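Local coordinates for protein D-alanyl transferase DltD (Enterococcus faecalis, PDB 6O93) that probably transfers D-alanine in the D-alanylation of lipoteichoic acid during Gram-positive cell wall biogenesis, at residues A76-S80 with L81-M85. Sequence-based numbering, arbitrary orientation.
Sequences AGTQS and LTQAM. With PO4 (phosphate ion), chain F.
Gln83 folds back over the start of its own helix: chi1 of -63° sets CG beside the backbone N, and a second bend (chi2 -70°) brings the amide beside Thr78. Gln83 CG thereby rests on Gln79 O at 3.2 Å, while Thr78 holds its OG1 3.9 Å from Gln83 NE2, close without a direct bond. Gln83 NE2 and Thr78 OG1 are each hydrogen-bonded to backbone carbonyls instead: NE2 to Leu73 O, and OG1 to Glu75 O and Gly45 O. The first turn of helix 80-90 starts from the N-cap residue Gln79, whose carbonyl O accepts Gln83 N at 3.0 Å; Ser80 O follows with Ala84 N at 2.7 Å. In this SGNH-hydrolase-like fold, the loop 76-79 leads from strand 69-73 of the parallel sheet into that helix, and the Thr78 side chain lies near Ser47, His349 and Asp346, whose geometry is consistent with a catalytic triad. A phosphate, probably from the crystallisation liquor, is gripped here by Ser47 OG and by Gly77 N, which reaches its O1 at 3.0 Å along a nearly straight N-H (165°). Gly77 turns the loop with a positive phi. A water molecule donates to Gly77 O (2.7 Å), accepts from Gln79 N (3.2 Å) and bonds Thr82 OG1 (2.5 Å), tying loop to helix. Ser80 OG hydrogen-bonds Glu272 OE2 at the start of helix 272-285.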
ATOM      1  N   ALA A  76       8.255   1.816   2.928  1.00 20.46           N
ATOM      2  CA  ALA A  76       9.140   1.819   1.771  1.00 19.81           C
ATOM      3  C   ALA A  76       9.464   0.389   1.367  1.00 19.38           C
ATOM      4  O   ALA A  76       9.956  -0.399   2.180  1.00 17.54           O
ATOM      5  CB  ALA A  76      10.423   2.586   2.087  1.00 19.46           C
ATOM      6  N   GLY A  77       9.179   0.053   0.110  1.00 20.95           N
ATOM      7  CA  GLY A  77       9.507  -1.248  -0.430  1.00 22.10           C
ATOM      8  C   GLY A  77       8.378  -2.258  -0.458  1.00 22.92           C
ATOM      9  O   GLY A  77       8.596  -3.383  -0.924  1.00 23.66           O
ATOM     10  N   THR A  78       7.183  -1.905   0.023  1.00 21.15           N
ATOM     11  CA  THR A  78       6.039  -2.819   0.016  1.00 20.45           C
ATOM     12  C   THR A  78       5.163  -2.478  -1.185  1.00 20.67           C
ATOM     13  O   THR A  78       4.430  -1.486  -1.171  1.00 22.00           O
ATOM     14  CB  THR A  78       5.252  -2.732   1.322  1.00 20.65           C
ATOM     15  OG1 THR A  78       4.784  -1.394   1.525  1.00 21.66           O
ATOM     16  CG2 THR A  78       6.119  -3.145   2.507  1.00 21.22           C
ATOM     17  N   GLN A  79       5.234  -3.311  -2.226  1.00 18.40           N
ATOM     18  CA  GLN A  79       4.463  -3.112  -3.442  1.00 18.17           C
ATOM     19  C   GLN A  79       3.352  -4.167  -3.531  1.00 17.56           C
ATOM     20  O   GLN A  79       3.011  -4.816  -2.529  1.00 17.57           O
ATOM     21  CB  GLN A  79       5.413  -3.125  -4.647  1.00 18.17           C
ATOM     22  CG  GLN A  79       6.514  -2.071  -4.551  1.00 19.12           C
ATOM     23  CD  GLN A  79       7.245  -1.839  -5.864  1.00 19.97           C
ATOM     24  OE1 GLN A  79       6.900  -2.415  -6.899  1.00 21.53           O
ATOM     25  NE2 GLN A  79       8.264  -0.990  -5.827  1.00 19.52           N
ATOM     26  N   SER A  80       2.786  -4.335  -4.730  1.00 15.87           N
ATOM     27  CA  SER A  80       1.529  -5.068  -4.860  1.00 15.74           C
ATOM     28  C   SER A  80       1.683  -6.534  -4.475  1.00 15.29           C
ATOM     29  O   SER A  80       0.783  -7.115  -3.860  1.00 14.88           O
ATOM     30  CB  SER A  80       0.996  -4.947  -6.285  1.00 16.24           C
ATOM     31  OG  SER A  80       0.554  -3.628  -6.548  1.00 16.35           O
ATOM     32  N   LEU A  81       2.807  -7.153  -4.837  1.00 16.09           N
ATOM     33  CA  LEU A  81       2.980  -8.576  -4.555  1.00 17.42           C
ATOM     34  C   LEU A  81       2.991  -8.833  -3.053  1.00 16.50           C
ATOM     35  O   LEU A  81       2.316  -9.743  -2.561  1.00 15.24           O
ATOM     36  CB  LEU A  81       4.264  -9.087  -5.206  1.00 18.10           C
ATOM     37  CG  LEU A  81       4.459 -10.605  -5.209  1.00 19.54           C
ATOM     38  CD1 LEU A  81       3.339 -11.297  -5.972  1.00 20.75           C
ATOM     39  CD2 LEU A  81       5.803 -10.958  -5.808  1.00 20.67           C
ATOM     40  N   THR A  82       3.755  -8.031  -2.308  1.00 17.26           N
ATOM     41  CA  THR A  82       3.730  -8.117  -0.852  1.00 17.38           C
ATOM     42  C   THR A  82       2.318  -7.914  -0.318  1.00 17.23           C
ATOM     43  O   THR A  82       1.848  -8.670   0.540  1.00 16.13           O
ATOM     44  CB  THR A  82       4.677  -7.077  -0.250  1.00 19.34           C
ATOM     45  OG1 THR A  82       6.029  -7.390  -0.600  1.00 20.80           O
ATOM     46  CG2 THR A  82       4.541  -7.038   1.267  1.00 21.78           C
ATOM     47  N   GLN A  83       1.625  -6.888  -0.820  1.00 17.59           N
ATOM     48  CA  GLN A  83       0.298  -6.563  -0.308  1.00 17.24           C
ATOM     49  C   GLN A  83      -0.719  -7.643  -0.649  1.00 16.83           C
ATOM     50  O   GLN A  83      -1.636  -7.898   0.141  1.00 16.22           O
ATOM     51  CB  GLN A  83      -0.155  -5.210  -0.859  1.00 18.04           C
ATOM     52  CG  GLN A  83       0.714  -4.035  -0.428  1.00 19.04           C
ATOM     53  CD  GLN A  83       0.569  -3.706   1.048  1.00 19.82           C
ATOM     54  OE1 GLN A  83       0.031  -4.496   1.821  1.00 20.34           O
ATOM     55  NE2 GLN A  83       1.044  -2.530   1.442  1.00 19.33           N
ATOM     56  N   ALA A  84      -0.581  -8.283  -1.811  1.00 16.45           N
ATOM     57  CA  ALA A  84      -1.501  -9.358  -2.169  1.00 17.17           C
ATOM     58  C   ALA A  84      -1.477 -10.469  -1.125  1.00 16.30           C
ATOM     59  O   ALA A  84      -2.520 -11.046  -0.794  1.00 16.74           O
ATOM     60  CB  ALA A  84      -1.153  -9.909  -3.553  1.00 16.84           C
ATOM     61  N   MET A  85      -0.297 -10.776  -0.585  1.00 15.53           N
ATOM     62  CA  MET A  85      -0.201 -11.799   0.449  1.00 16.52           C
ATOM     63  C   MET A  85      -0.696 -11.283   1.794  1.00 14.84           C
ATOM     64  O   MET A  85      -1.266 -12.051   2.577  1.00 14.40           O
ATOM     65  CB  MET A  85       1.243 -12.293   0.563  1.00 18.89           C
ATOM     66  CG  MET A  85       1.410 -13.530   1.438  1.00 23.92           C
ATOM     67  SD  MET A  85       0.532 -14.980   0.801  1.00 28.69           S
ATOM     68  CE  MET A  85       1.399 -15.254  -0.745  1.00 28.10           C
TER
HETATM   69  P   PO4 F 505       8.129   3.254  -2.059  1.00 52.63           P
HETATM   70  O1  PO4 F 505       7.928   1.757  -2.068  1.00 51.99           O
HETATM   71  O2  PO4 F 505       7.652   3.832  -3.371  1.00 53.62           O
HETATM   72  O3  PO4 F 505       9.595   3.569  -1.873  1.00 53.22           O
HETATM   73  O4  PO4 F 505       7.344   3.866  -0.924  1.00 51.96           O
HETATM   74  O   HOH W   1       7.415  -5.647  -1.821  1.00 17.13           O